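Local atomic coordinates of biphenyl 2,3-Dioxygenase Beta Subunit (Sphingobium yanoikuyae, PDB entry 2GBW), a protein that probably forms, as the beta subunit, part of a ring-hydroxylating dioxygenase that adds oxygen to biphenyl. Residues Ile50-Gln53 against Arg59-Asp62; Ala69-Asp74 against Lys79-Arg84; Asp142-Asp147 against Phe151-Arg156. One frame throughout, in Å; residues are numbered along the deposited sequence.

Contact 1: residues Ile50-Gln53 against Arg59-Asp62; sequences IYEQ and RRPD
The long loop between strand 44-49 and strand 71-73 folds back on itself here, and a single salt bridge, E52 to R60, spans its two limbs. E52 OE2 lies 3.3 Å from R60 NH1 and 3.4 Å from R60 NH2, so OE2 is about equally near both outer nitrogens and comes in obliquely. The two side chains meet at roughly a right angle, with the carboxylate and guanidinium planes turned 57° apart, so this is an electrostatic pairing and not a flat two-pronged grip. E52 reaches across because its chain runs straight beyond CG (chi2 180°), while R60 bends at chi3 (-72°) to bring its head round. Each charge has a stronger partner close by in the same loop: E52 OE2 also pairs with the NE of R54, and R60 NE with D58. A chain of another protein in the assembly takes hydrogen bonds with E52 OE1 and R60 NH2, so this loop lies at the interface with that chain. Toward the body of the domain, Y51 packs on K157 and I159 of strand 150-160, and I50 sits against I70.

Contact 2: residues Ala69-Asp74 against Lys79-Arg84; sequences AIYNDD and KQRVER
R81 keeps its CG opposite its own carbonyl carbon (chi1 -78°) and then runs straight to NE, which carries the guanidinium from helix 75-84 across to strand 71-73; Y71 lays its ring beneath it. The CD2-CE2 side of that ring does the touching: Y71 CE2 sits 3.3 Å from the guanidinium plane, over its centre, although the two planes are 38° apart. At the guanidinium's edge, R81 NE donates to D73 OD2 over 2.7 Å, reaching the syn side of the carboxylate, but the bond is bent, 134° at the hydrogen. One ordered water gives a hydrogen bond to D73 OD1 and takes others from R81 NH2 and the N of N72. I70 and Y71 both face M48 of strand 44-49, a classic beta bulge. An alanine in place of R81 would probably leave D73 OD2 without this partner and open a gap over the Y71 ring. D73 OD1 is also salt-bridged to a basic side chain of another protein's chain, whose backbone is bound by R81 NH1; this buried ion pair thus ties strand, helix and subunit interface together, its charges probably offsetting each other.

Contact 3: residues Asp142-Asp147 against Phe151-Arg156; sequences DKLRRD and FKVFRR
F154 is sandwiched between two side chains of the facing strand: the R145 guanidinium lies flat on one face of its ring, planes 14° apart and centres 4.1 Å apart, and K143 CB makes a CH-pi contact with the other. The two strands are the arms of an antiparallel hairpin, 132-147 and 150-160, interrupted by a classic beta bulge at which F154 and R155 both face K143. K143 O therefore takes two N-H groups, from F154 N at 3.0 Å and from R155 N at 3.3 Å. R145 reaches over the ring by bending at chi3 (79°); beyond it, NH2 is salt-bridged to D43. On the other face of the sheet L144 CD2 packs 3.6 Å from V153 CB, and near the turn F151 leans along R146 and onto I16 of helix 10-28, close to H19, known to bind zinc in this protein, though none is bound to this chain. Water links D147 OD1 to K152 NZ. At the far end R156 holds D142 side-on, NE to OD1 and NH2 to OD2, both oxygens met on their syn sides; Y20 also bonds D142 OD2. These two bonds are nearly straight, and R156 NE stands 2.8 Å from D142 OD1.

In the fold
Contact 1 is a surface pairing in the loop 50-62, its centre about 21 Å from that of the chain, while contact 2 is buried and contact 3 partly so. Contacts 2 and 3 reach the same sheet, with strand 44-49 between strands 150-160 and 71-73; their centres are about 17 Å apart without touching. Contact 1 meets contact 2 where I50 packs on A69 and I70. Charge recurs throughout: one oblique ion pair at the surface, in contact 2 a buried salt bridge, backed by water, its arginine over a tyrosine, and in contact 3 a backbone ladder, an arginine-aromatic stack and a two-bond arginine-aspartate pair. Another protein's chain touches contacts 1 and 2, but not contact 3.

Contact 1: residues Ile50-Gln53 against Arg59-Asp62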
ATOM      1  N   ILE B  50     -19.051 -14.588 -11.142  1.00 41.95           N
ATOM      2  CA  ILE B  50     -18.366 -13.326 -11.505  1.00 41.07           C
ATOM      3  C   ILE B  50     -19.462 -12.266 -11.687  1.00 42.05           C
ATOM      4  O   ILE B  50     -20.312 -12.375 -12.565  1.00 39.82           O
ATOM      5  CB  ILE B  50     -17.549 -13.476 -12.781  1.00 42.73           C
ATOM      6  CG1 ILE B  50     -16.391 -14.444 -12.556  1.00 43.68           C
ATOM      7  CG2 ILE B  50     -17.059 -12.122 -13.230  1.00 40.58           C
ATOM      8  CD1 ILE B  50     -16.036 -15.156 -13.779  1.00 44.46           C
ATOM      9  N   TYR B  51     -19.455 -11.260 -10.815  1.00 42.49           N
ATOM     10  CA  TYR B  51     -20.389 -10.146 -10.900  1.00 43.35           C
ATOM     11  C   TYR B  51     -19.714  -8.950 -11.600  1.00 43.38           C
ATOM     12  O   TYR B  51     -18.698  -8.423 -11.149  1.00 45.46           O
ATOM     13  CB  TYR B  51     -20.802  -9.699  -9.526  1.00 45.19           C
ATOM     14  CG  TYR B  51     -21.761 -10.641  -8.864  1.00 46.05           C
ATOM     15  CD1 TYR B  51     -23.113 -10.558  -9.116  1.00 47.31           C
ATOM     16  CD2 TYR B  51     -21.301 -11.593  -7.979  1.00 48.13           C
ATOM     17  CE1 TYR B  51     -23.990 -11.420  -8.484  1.00 50.07           C
ATOM     18  CE2 TYR B  51     -22.158 -12.446  -7.362  1.00 48.95           C
ATOM     19  CZ  TYR B  51     -23.472 -12.380  -7.621  1.00 48.20           C
ATOM     20  OH  TYR B  51     -24.337 -13.258  -6.958  1.00 48.85           O
ATOM     21  N   GLU B  52     -20.302  -8.484 -12.668  1.00 44.86           N
ATOM     22  CA  GLU B  52     -19.712  -7.344 -13.323  1.00 45.23           C
ATOM     23  C   GLU B  52     -20.301  -6.048 -12.725  1.00 44.28           C
ATOM     24  O   GLU B  52     -21.363  -6.033 -12.066  1.00 44.13           O
ATOM     25  CB  GLU B  52     -19.865  -7.486 -14.847  1.00 46.56           C
ATOM     26  CG  GLU B  52     -21.240  -7.301 -15.324  1.00 48.73           C
ATOM     27  CD  GLU B  52     -21.369  -7.438 -16.817  1.00 48.62           C
ATOM     28  OE1 GLU B  52     -20.356  -7.255 -17.528  1.00 51.57           O
ATOM     29  OE2 GLU B  52     -22.493  -7.709 -17.271  1.00 50.65           O
ATOM     30  N   GLN B  53     -19.572  -4.959 -12.907  1.00 43.44           N
ATOM     31  CA  GLN B  53     -20.070  -3.634 -12.550  1.00 43.48           C
ATOM     32  C   GLN B  53     -21.012  -3.127 -13.655  1.00 43.07           C
ATOM     33  O   GLN B  53     -20.641  -2.997 -14.824  1.00 41.73           O
ATOM     34  CB  GLN B  53     -18.926  -2.654 -12.356  1.00 43.11           C
ATOM     35  CG  GLN B  53     -17.930  -2.995 -11.243  1.00 46.12           C
ATOM     36  CD  GLN B  53     -18.548  -2.923  -9.856  1.00 50.21           C
ATOM     37  OE1 GLN B  53     -19.720  -3.209  -9.678  1.00 56.69           O
ATOM     38  NE2 GLN B  53     -17.754  -2.547  -8.864  1.00 52.91           N
ATOM     39  N   ARG B  59     -31.104  -3.689 -17.003  1.00 50.86           N
ATOM     40  CA  ARG B  59     -32.156  -4.572 -16.505  1.00 51.99           C
ATOM     41  C   ARG B  59     -31.824  -6.063 -16.655  1.00 51.59           C
ATOM     42  O   ARG B  59     -32.668  -6.931 -16.356  1.00 52.24           O
ATOM     43  CB  ARG B  59     -33.496  -4.225 -17.174  1.00 52.36           C
ATOM     44  CG  ARG B  59     -33.875  -2.753 -17.012  1.00 54.19           C
ATOM     45  CD  ARG B  59     -35.210  -2.384 -17.673  1.00 56.71           C
ATOM     46  NE  ARG B  59     -36.349  -2.709 -16.799  1.00 61.01           N
ATOM     47  CZ  ARG B  59     -36.988  -3.884 -16.781  1.00 63.56           C
ATOM     48  NH1 ARG B  59     -36.621  -4.875 -17.600  1.00 65.71           N
ATOM     49  NH2 ARG B  59     -37.998  -4.077 -15.939  1.00 63.13           N
ATOM     50  N   ARG B  60     -30.594  -6.359 -17.065  1.00 50.49           N
ATOM     51  CA  ARG B  60     -30.147  -7.734 -17.258  1.00 49.69           C
ATOM     52  C   ARG B  60     -30.167  -8.514 -15.950  1.00 49.14           C
ATOM     53  O   ARG B  60     -29.973  -7.955 -14.853  1.00 47.87           O
ATOM     54  CB  ARG B  60     -28.741  -7.777 -17.845  1.00 49.51           C
ATOM     55  CG  ARG B  60     -28.687  -7.311 -19.264  1.00 49.57           C
ATOM     56  CD  ARG B  60     -27.297  -7.395 -19.815  1.00 49.41           C
ATOM     57  NE  ARG B  60     -26.455  -6.366 -19.227  1.00 49.53           N
ATOM     58  CZ  ARG B  60     -25.123  -6.353 -19.262  1.00 51.09           C
ATOM     59  NH1 ARG B  60     -24.454  -7.343 -19.843  1.00 52.76           N
ATOM     60  NH2 ARG B  60     -24.453  -5.347 -18.689  1.00 45.50           N
ATOM     61  N   PRO B  61     -30.425  -9.819 -16.057  1.00 49.67           N
ATOM     62  CA  PRO B  61     -30.547 -10.611 -14.854  1.00 49.72           C
ATOM     63  C   PRO B  61     -29.185 -10.888 -14.228  1.00 49.18           C
ATOM     64  O   PRO B  61     -28.146 -10.760 -14.895  1.00 48.61           O
ATOM     65  CB  PRO B  61     -31.234 -11.894 -15.350  1.00 49.89           C
ATOM     66  CG  PRO B  61     -30.861 -12.010 -16.746  1.00 50.63           C
ATOM     67  CD  PRO B  61     -30.660 -10.621 -17.272  1.00 49.91           C
ATOM     68  N   ASP B  62     -29.211 -11.220 -12.948  1.00 48.86           N
ATOM     69  CA  ASP B  62     -28.039 -11.603 -12.171  1.00 49.24           C
ATOM     70  C   ASP B  62     -27.410 -12.885 -12.706  1.00 48.28           C
ATOM     71  O   ASP B  62     -28.077 -13.685 -13.374  1.00 47.30           O
ATOM     72  CB  ASP B  62     -28.445 -11.830 -10.702  1.00 50.54           C
ATOM     73  CG  ASP B  62     -28.570 -10.536  -9.913  1.00 54.07           C
ATOM     74  OD1 ASP B  62     -27.789  -9.577 -10.134  1.00 57.82           O
ATOM     75  OD2 ASP B  62     -29.451 -10.491  -9.030  1.00 63.30           O
TER

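Contact 2: residues Ala69-Asp74 against Lys79-Arg84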
ATOM      1  N   ALA B  69     -18.229 -18.245 -13.790  1.00 39.56           N
ATOM      2  CA  ALA B  69     -17.988 -18.267 -12.368  1.00 38.83           C
ATOM      3  C   ALA B  69     -16.594 -18.784 -12.074  1.00 38.19           C
ATOM      4  O   ALA B  69     -16.106 -19.662 -12.781  1.00 39.98           O
ATOM      5  CB  ALA B  69     -19.017 -19.177 -11.720  1.00 38.26           C
ATOM      6  N   ILE B  70     -16.009 -18.282 -10.988  1.00 38.95           N
ATOM      7  CA  ILE B  70     -14.649 -18.678 -10.533  1.00 38.82           C
ATOM      8  C   ILE B  70     -14.686 -20.100  -9.972  1.00 38.62           C
ATOM      9  O   ILE B  70     -13.793 -20.912 -10.243  1.00 37.98           O
ATOM     10  CB  ILE B  70     -14.078 -17.662  -9.523  1.00 38.16           C
ATOM     11  CG1 ILE B  70     -13.917 -16.294 -10.239  1.00 40.25           C
ATOM     12  CG2 ILE B  70     -12.695 -18.127  -8.964  1.00 38.47           C
ATOM     13  CD1 ILE B  70     -13.873 -15.105  -9.254  1.00 42.41           C
ATOM     14  N   TYR B  71     -15.739 -20.405  -9.229  1.00 38.68           N
ATOM     15  CA  TYR B  71     -16.078 -21.777  -8.870  1.00 39.06           C
ATOM     16  C   TYR B  71     -17.498 -22.120  -9.346  1.00 40.32           C
ATOM     17  O   TYR B  71     -18.425 -21.321  -9.234  1.00 38.06           O
ATOM     18  CB  TYR B  71     -16.035 -21.988  -7.343  1.00 40.09           C
ATOM     19  CG  TYR B  71     -14.693 -21.933  -6.659  1.00 39.55           C
ATOM     20  CD1 TYR B  71     -14.048 -20.718  -6.376  1.00 40.49           C
ATOM     21  CD2 TYR B  71     -14.040 -23.102  -6.285  1.00 41.56           C
ATOM     22  CE1 TYR B  71     -12.792 -20.710  -5.749  1.00 37.82           C
ATOM     23  CE2 TYR B  71     -12.823 -23.084  -5.640  1.00 42.54           C
ATOM     24  CZ  TYR B  71     -12.201 -21.872  -5.367  1.00 42.16           C
ATOM     25  OH  TYR B  71     -10.980 -21.894  -4.721  1.00 42.84           O
ATOM     26  N   ASN B  72     -17.649 -23.315  -9.890  1.00 39.54           N
ATOM     27  CA  ASN B  72     -18.925 -23.830 -10.322  1.00 40.59           C
ATOM     28  C   ASN B  72     -18.853 -25.355 -10.344  1.00 41.55           C
ATOM     29  O   ASN B  72     -18.807 -25.982 -11.405  1.00 42.90           O
ATOM     30  CB  ASN B  72     -19.255 -23.248 -11.692  1.00 41.12           C
ATOM     31  CG  ASN B  72     -20.712 -23.202 -11.971  1.00 42.29           C
ATOM     32  OD1 ASN B  72     -21.541 -23.786 -11.247  1.00 42.66           O
ATOM     33  ND2 ASN B  72     -21.051 -22.547 -13.079  1.00 45.48           N
ATOM     34  N   ASP B  73     -18.907 -25.949  -9.155  1.00 40.90           N
ATOM     35  CA  ASP B  73     -18.455 -27.317  -8.948  1.00 39.96           C
ATOM     36  C   ASP B  73     -19.501 -28.178  -8.305  1.00 39.67           C
ATOM     37  O   ASP B  73     -20.271 -27.689  -7.440  1.00 38.43           O
ATOM     38  CB  ASP B  73     -17.236 -27.332  -8.018  1.00 38.34           C
ATOM     39  CG  ASP B  73     -15.998 -26.651  -8.629  1.00 42.84           C
ATOM     40  OD1 ASP B  73     -15.898 -26.557  -9.864  1.00 41.45           O
ATOM     41  OD2 ASP B  73     -15.153 -26.178  -7.838  1.00 43.42           O
ATOM     42  N   ASP B  74     -19.498 -29.451  -8.724  1.00 39.69           N
ATOM     43  CA  ASP B  74     -20.181 -30.539  -8.027  1.00 40.05           C
ATOM     44  C   ASP B  74     -19.179 -31.275  -7.109  1.00 39.47           C
ATOM     45  O   ASP B  74     -18.031 -30.887  -7.007  1.00 40.42           O
ATOM     46  CB  ASP B  74     -20.898 -31.456  -9.040  1.00 39.89           C
ATOM     47  CG  ASP B  74     -19.950 -32.284  -9.912  1.00 41.37           C
ATOM     48  OD1 ASP B  74     -18.754 -32.361  -9.584  1.00 43.47           O
ATOM     49  OD2 ASP B  74     -20.408 -32.829 -10.970  1.00 42.99           O
ATOM     50  N   LYS B  79     -13.711 -32.632  -5.000  1.00 42.31           N
ATOM     51  CA  LYS B  79     -12.739 -33.657  -4.639  1.00 42.74           C
ATOM     52  C   LYS B  79     -11.445 -33.425  -5.393  1.00 43.31           C
ATOM     53  O   LYS B  79     -10.356 -33.519  -4.827  1.00 42.92           O
ATOM     54  CB  LYS B  79     -13.297 -35.045  -4.994  1.00 43.75           C
ATOM     55  CG  LYS B  79     -12.540 -36.219  -4.384  1.00 44.26           C
ATOM     56  CD  LYS B  79     -13.428 -37.479  -4.414  1.00 45.74           C
ATOM     57  CE  LYS B  79     -13.373 -38.269  -3.136  1.00 51.09           C
ATOM     58  NZ  LYS B  79     -12.152 -39.113  -3.030  1.00 54.91           N
ATOM     59  N   GLN B  80     -11.589 -33.117  -6.678  1.00 43.70           N
ATOM     60  CA  GLN B  80     -10.444 -32.842  -7.562  1.00 44.16           C
ATOM     61  C   GLN B  80      -9.674 -31.641  -7.050  1.00 43.33           C
ATOM     62  O   GLN B  80      -8.466 -31.689  -6.930  1.00 43.05           O
ATOM     63  CB  GLN B  80     -10.954 -32.629  -9.002  1.00 44.04           C
ATOM     64  CG  GLN B  80      -9.917 -32.351 -10.048  1.00 47.22           C
ATOM     65  CD  GLN B  80     -10.501 -31.556 -11.235  1.00 47.87           C
ATOM     66  OE1 GLN B  80      -9.940 -30.561 -11.624  1.00 56.00           O
ATOM     67  NE2 GLN B  80     -11.683 -31.957 -11.731  1.00 52.36           N
ATOM     68  N   ARG B  81     -10.381 -30.561  -6.729  1.00 43.40           N
ATOM     69  CA  ARG B  81      -9.715 -29.391  -6.168  1.00 44.29           C
ATOM     70  C   ARG B  81      -8.984 -29.709  -4.868  1.00 44.73           C
ATOM     71  O   ARG B  81      -7.911 -29.237  -4.653  1.00 43.08           O
ATOM     72  CB  ARG B  81     -10.730 -28.288  -5.926  1.00 44.09           C
ATOM     73  CG  ARG B  81     -11.131 -27.543  -7.216  1.00 42.02           C
ATOM     74  CD  ARG B  81     -12.186 -26.514  -6.887  1.00 42.25           C
ATOM     75  NE  ARG B  81     -12.493 -25.585  -7.987  1.00 40.95           N
ATOM     76  CZ  ARG B  81     -11.652 -24.634  -8.421  1.00 43.55           C
ATOM     77  NH1 ARG B  81     -10.489 -24.470  -7.852  1.00 41.68           N
ATOM     78  NH2 ARG B  81     -12.015 -23.827  -9.408  1.00 43.07           N
ATOM     79  N   VAL B  82      -9.626 -30.465  -3.978  1.00 47.35           N
ATOM     80  CA  VAL B  82      -9.024 -30.824  -2.676  1.00 49.45           C
ATOM     81  C   VAL B  82      -7.693 -31.590  -2.804  1.00 51.99           C
ATOM     82  O   VAL B  82      -6.747 -31.300  -2.088  1.00 52.00           O
ATOM     83  CB  VAL B  82     -10.042 -31.546  -1.775  1.00 49.87           C
ATOM     84  CG1 VAL B  82      -9.352 -32.446  -0.740  1.00 46.80           C
ATOM     85  CG2 VAL B  82     -10.969 -30.470  -1.133  1.00 47.47           C
ATOM     86  N   GLU B  83      -7.599 -32.517  -3.748  1.00 55.36           N
ATOM     87  CA  GLU B  83      -6.347 -33.278  -3.948  1.00 57.03           C
ATOM     88  C   GLU B  83      -5.142 -32.479  -4.446  1.00 59.13           C
ATOM     89  O   GLU B  83      -4.010 -32.771  -4.055  1.00 60.37           O
ATOM     90  CB  GLU B  83      -6.584 -34.484  -4.833  1.00 57.79           C
ATOM     91  CG  GLU B  83      -7.639 -35.440  -4.267  1.00 59.28           C
ATOM     92  CD  GLU B  83      -7.300 -36.008  -2.861  1.00 63.87           C
ATOM     93  OE1 GLU B  83      -6.110 -35.972  -2.460  1.00 65.33           O
ATOM     94  OE2 GLU B  83      -8.227 -36.495  -2.160  1.00 62.27           O
ATOM     95  N   ARG B  84      -5.348 -31.464  -5.270  1.00 60.49           N
ATOM     96  CA  ARG B  84      -4.234 -30.592  -5.648  1.00 61.14           C
ATOM     97  C   ARG B  84      -3.414 -30.254  -4.408  1.00 63.24           C
ATOM     98  O   ARG B  84      -2.184 -30.159  -4.468  1.00 64.04           O
ATOM     99  CB  ARG B  84      -4.725 -29.291  -6.287  1.00 61.06           C
ATOM    100  CG  ARG B  84      -3.588 -28.321  -6.709  1.00 60.89           C
ATOM    101  CD  ARG B  84      -4.121 -27.053  -7.342  1.00 58.72           C
ATOM    102  NE  ARG B  84      -3.050 -26.060  -7.491  1.00 57.24           N
ATOM    103  CZ  ARG B  84      -2.767 -25.070  -6.640  1.00 55.54           C
ATOM    104  NH1 ARG B  84      -3.485 -24.875  -5.545  1.00 58.20           N
ATOM    105  NH2 ARG B  84      -1.741 -24.249  -6.881  1.00 52.35           N
TER
HETATM  106  O   HOH W   1      -9.966 -24.737  -4.724  1.00 34.83           O
HETATM  107  O   HOH W   2     -14.707 -24.348 -10.563  1.00 35.90           O

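Contact 3: residues Asp142-Asp147 against Phe151-Arg156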
ATOM      1  N   ASP B 142     -25.448 -20.087   2.252  1.00 39.52           N
ATOM      2  CA  ASP B 142     -25.500 -21.583   2.307  1.00 38.97           C
ATOM      3  C   ASP B 142     -26.920 -22.071   2.453  1.00 38.92           C
ATOM      4  O   ASP B 142     -27.751 -21.402   3.077  1.00 36.05           O
ATOM      5  CB  ASP B 142     -24.725 -22.134   3.521  1.00 38.69           C
ATOM      6  CG  ASP B 142     -23.201 -22.046   3.400  1.00 42.32           C
ATOM      7  OD1 ASP B 142     -22.651 -21.846   2.284  1.00 39.77           O
ATOM      8  OD2 ASP B 142     -22.537 -22.246   4.467  1.00 46.90           O
ATOM      9  N   LYS B 143     -27.171 -23.276   1.932  1.00 38.88           N
ATOM     10  CA  LYS B 143     -28.251 -24.146   2.368  1.00 40.48           C
ATOM     11  C   LYS B 143     -27.566 -25.306   3.055  1.00 40.44           C
ATOM     12  O   LYS B 143     -26.687 -25.960   2.458  1.00 40.93           O
ATOM     13  CB  LYS B 143     -29.048 -24.693   1.204  1.00 41.27           C
ATOM     14  CG  LYS B 143     -29.713 -23.644   0.285  1.00 43.64           C
ATOM     15  CD  LYS B 143     -31.108 -24.112  -0.162  1.00 45.53           C
ATOM     16  CE  LYS B 143     -32.153 -24.007   0.966  1.00 48.01           C
ATOM     17  NZ  LYS B 143     -33.315 -24.966   0.897  1.00 51.43           N
ATOM     18  N   LEU B 144     -27.922 -25.541   4.309  1.00 40.49           N
ATOM     19  CA  LEU B 144     -27.407 -26.670   5.083  1.00 40.58           C
ATOM     20  C   LEU B 144     -28.521 -27.640   5.398  1.00 40.97           C
ATOM     21  O   LEU B 144     -29.693 -27.249   5.485  1.00 41.33           O
ATOM     22  CB  LEU B 144     -26.875 -26.189   6.420  1.00 40.50           C
ATOM     23  CG  LEU B 144     -25.812 -25.084   6.495  1.00 39.70           C
ATOM     24  CD1 LEU B 144     -25.502 -24.888   7.954  1.00 36.74           C
ATOM     25  CD2 LEU B 144     -24.523 -25.409   5.749  1.00 37.86           C
ATOM     26  N   ARG B 145     -28.175 -28.906   5.592  1.00 40.48           N
ATOM     27  CA  ARG B 145     -29.119 -29.821   6.236  1.00 42.02           C
ATOM     28  C   ARG B 145     -28.444 -30.526   7.391  1.00 43.10           C
ATOM     29  O   ARG B 145     -27.226 -30.667   7.451  1.00 41.04           O
ATOM     30  CB  ARG B 145     -29.672 -30.849   5.264  1.00 42.63           C
ATOM     31  CG  ARG B 145     -28.592 -31.710   4.631  1.00 43.25           C
ATOM     32  CD  ARG B 145     -29.204 -32.929   3.918  1.00 40.66           C
ATOM     33  NE  ARG B 145     -29.747 -32.529   2.624  1.00 37.88           N
ATOM     34  CZ  ARG B 145     -29.084 -32.516   1.467  1.00 39.53           C
ATOM     35  NH1 ARG B 145     -27.811 -32.908   1.386  1.00 40.53           N
ATOM     36  NH2 ARG B 145     -29.703 -32.104   0.370  1.00 40.59           N
ATOM     37  N   ARG B 146     -29.277 -30.964   8.316  1.00 44.51           N
ATOM     38  CA  ARG B 146     -28.847 -31.736   9.456  1.00 48.09           C
ATOM     39  C   ARG B 146     -28.300 -33.078   9.000  1.00 48.99           C
ATOM     40  O   ARG B 146     -28.871 -33.733   8.132  1.00 48.14           O
ATOM     41  CB  ARG B 146     -30.016 -31.952  10.413  1.00 48.70           C
ATOM     42  CG  ARG B 146     -30.244 -30.775  11.355  1.00 51.02           C
ATOM     43  CD  ARG B 146     -31.357 -29.840  10.860  1.00 55.06           C
ATOM     44  NE  ARG B 146     -31.664 -28.778  11.837  1.00 55.20           N
ATOM     45  CZ  ARG B 146     -32.596 -27.839  11.670  1.00 54.67           C
ATOM     46  NH1 ARG B 146     -33.354 -27.824  10.576  1.00 55.14           N
ATOM     47  NH2 ARG B 146     -32.768 -26.911  12.603  1.00 55.55           N
ATOM     48  N   ASP B 147     -27.163 -33.449   9.572  1.00 50.34           N
ATOM     49  CA  ASP B 147     -26.520 -34.705   9.274  1.00 51.07           C
ATOM     50  C   ASP B 147     -25.962 -35.267  10.583  1.00 51.82           C
ATOM     51  O   ASP B 147     -24.966 -34.786  11.108  1.00 52.05           O
ATOM     52  CB  ASP B 147     -25.422 -34.488   8.235  1.00 51.85           C
ATOM     53  CG  ASP B 147     -24.860 -35.798   7.723  1.00 53.77           C
ATOM     54  OD1 ASP B 147     -25.526 -36.471   6.886  1.00 54.72           O
ATOM     55  OD2 ASP B 147     -23.755 -36.158   8.198  1.00 62.71           O
ATOM     56  N   PHE B 151     -24.156 -30.869  10.660  1.00 43.70           N
ATOM     57  CA  PHE B 151     -24.726 -30.364   9.416  1.00 43.22           C
ATOM     58  C   PHE B 151     -23.808 -30.721   8.275  1.00 41.97           C
ATOM     59  O   PHE B 151     -22.627 -30.948   8.501  1.00 43.03           O
ATOM     60  CB  PHE B 151     -24.821 -28.827   9.465  1.00 42.37           C
ATOM     61  CG  PHE B 151     -25.652 -28.333  10.598  1.00 40.89           C
ATOM     62  CD1 PHE B 151     -25.077 -28.108  11.841  1.00 41.49           C
ATOM     63  CD2 PHE B 151     -27.024 -28.177  10.450  1.00 40.87           C
ATOM     64  CE1 PHE B 151     -25.846 -27.688  12.908  1.00 41.68           C
ATOM     65  CE2 PHE B 151     -27.815 -27.790  11.524  1.00 41.70           C
ATOM     66  CZ  PHE B 151     -27.212 -27.515  12.750  1.00 39.72           C
ATOM     67  N   LYS B 152     -24.356 -30.747   7.053  1.00 41.04           N
ATOM     68  CA  LYS B 152     -23.571 -30.671   5.835  1.00 40.85           C
ATOM     69  C   LYS B 152     -24.095 -29.606   4.902  1.00 39.34           C
ATOM     70  O   LYS B 152     -25.283 -29.392   4.813  1.00 38.20           O
ATOM     71  CB  LYS B 152     -23.557 -32.024   5.131  1.00 41.77           C
ATOM     72  CG  LYS B 152     -22.775 -33.089   5.920  1.00 43.48           C
ATOM     73  CD  LYS B 152     -22.623 -34.390   5.127  1.00 43.48           C
ATOM     74  CE  LYS B 152     -21.795 -35.404   5.910  1.00 45.91           C
ATOM     75  NZ  LYS B 152     -21.727 -36.727   5.225  1.00 48.12           N
ATOM     76  N   VAL B 153     -23.197 -28.945   4.168  1.00 38.08           N
ATOM     77  CA  VAL B 153     -23.654 -27.943   3.213  1.00 38.25           C
ATOM     78  C   VAL B 153     -23.978 -28.647   1.887  1.00 38.70           C
ATOM     79  O   VAL B 153     -23.226 -29.527   1.433  1.00 38.09           O
ATOM     80  CB  VAL B 153     -22.623 -26.796   3.071  1.00 37.96           C
ATOM     81  CG1 VAL B 153     -21.244 -27.315   2.557  1.00 37.10           C
ATOM     82  CG2 VAL B 153     -23.132 -25.664   2.119  1.00 38.05           C
ATOM     83  N   PHE B 154     -25.115 -28.293   1.291  1.00 39.35           N
ATOM     84  CA  PHE B 154     -25.480 -28.803  -0.019  1.00 40.03           C
ATOM     85  C   PHE B 154     -25.615 -27.690  -1.043  1.00 40.53           C
ATOM     86  O   PHE B 154     -25.651 -27.957  -2.238  1.00 41.90           O
ATOM     87  CB  PHE B 154     -26.695 -29.759   0.018  1.00 40.75           C
ATOM     88  CG  PHE B 154     -28.038 -29.102   0.360  1.00 39.60           C
ATOM     89  CD1 PHE B 154     -28.410 -28.914   1.679  1.00 42.88           C
ATOM     90  CD2 PHE B 154     -28.905 -28.671  -0.646  1.00 43.34           C
ATOM     91  CE1 PHE B 154     -29.621 -28.315   2.011  1.00 41.82           C
ATOM     92  CE2 PHE B 154     -30.165 -28.063  -0.299  1.00 40.42           C
ATOM     93  CZ  PHE B 154     -30.479 -27.885   1.026  1.00 42.53           C
ATOM     94  N   ARG B 155     -25.608 -26.426  -0.616  1.00 40.18           N
ATOM     95  CA  ARG B 155     -25.469 -25.331  -1.591  1.00 40.22           C
ATOM     96  C   ARG B 155     -24.643 -24.257  -0.949  1.00 39.54           C
ATOM     97  O   ARG B 155     -24.871 -23.936   0.204  1.00 38.91           O
ATOM     98  CB  ARG B 155     -26.844 -24.736  -1.947  1.00 41.39           C
ATOM     99  CG  ARG B 155     -27.830 -25.704  -2.651  1.00 45.39           C
ATOM    100  CD  ARG B 155     -27.371 -25.838  -4.091  1.00 50.07           C
ATOM    101  NE  ARG B 155     -28.252 -26.628  -4.954  1.00 50.52           N
ATOM    102  CZ  ARG B 155     -28.367 -27.952  -4.936  1.00 55.73           C
ATOM    103  NH1 ARG B 155     -27.679 -28.694  -4.075  1.00 55.31           N
ATOM    104  NH2 ARG B 155     -29.230 -28.536  -5.770  1.00 58.46           N
ATOM    105  N   ARG B 156     -23.632 -23.763  -1.666  1.00 39.20           N
ATOM    106  CA  ARG B 156     -22.773 -22.692  -1.153  1.00 39.32           C
ATOM    107  C   ARG B 156     -22.564 -21.707  -2.250  1.00 39.32           C
ATOM    108  O   ARG B 156     -22.021 -22.046  -3.308  1.00 39.91           O
ATOM    109  CB  ARG B 156     -21.449 -23.226  -0.631  1.00 37.37           C
ATOM    110  CG  ARG B 156     -20.404 -22.126  -0.229  1.00 40.41           C
ATOM    111  CD  ARG B 156     -19.437 -22.692   0.779  1.00 40.38           C
ATOM    112  NE  ARG B 156     -20.018 -22.887   2.086  1.00 41.01           N
ATOM    113  CZ  ARG B 156     -19.447 -23.597   3.061  1.00 41.88           C
ATOM    114  NH1 ARG B 156     -18.256 -24.166   2.849  1.00 43.61           N
ATOM    115  NH2 ARG B 156     -20.073 -23.746   4.233  1.00 43.49           N
TER
HETATM  116  O   HOH W   3     -24.275 -37.929   5.014  1.00 56.13           O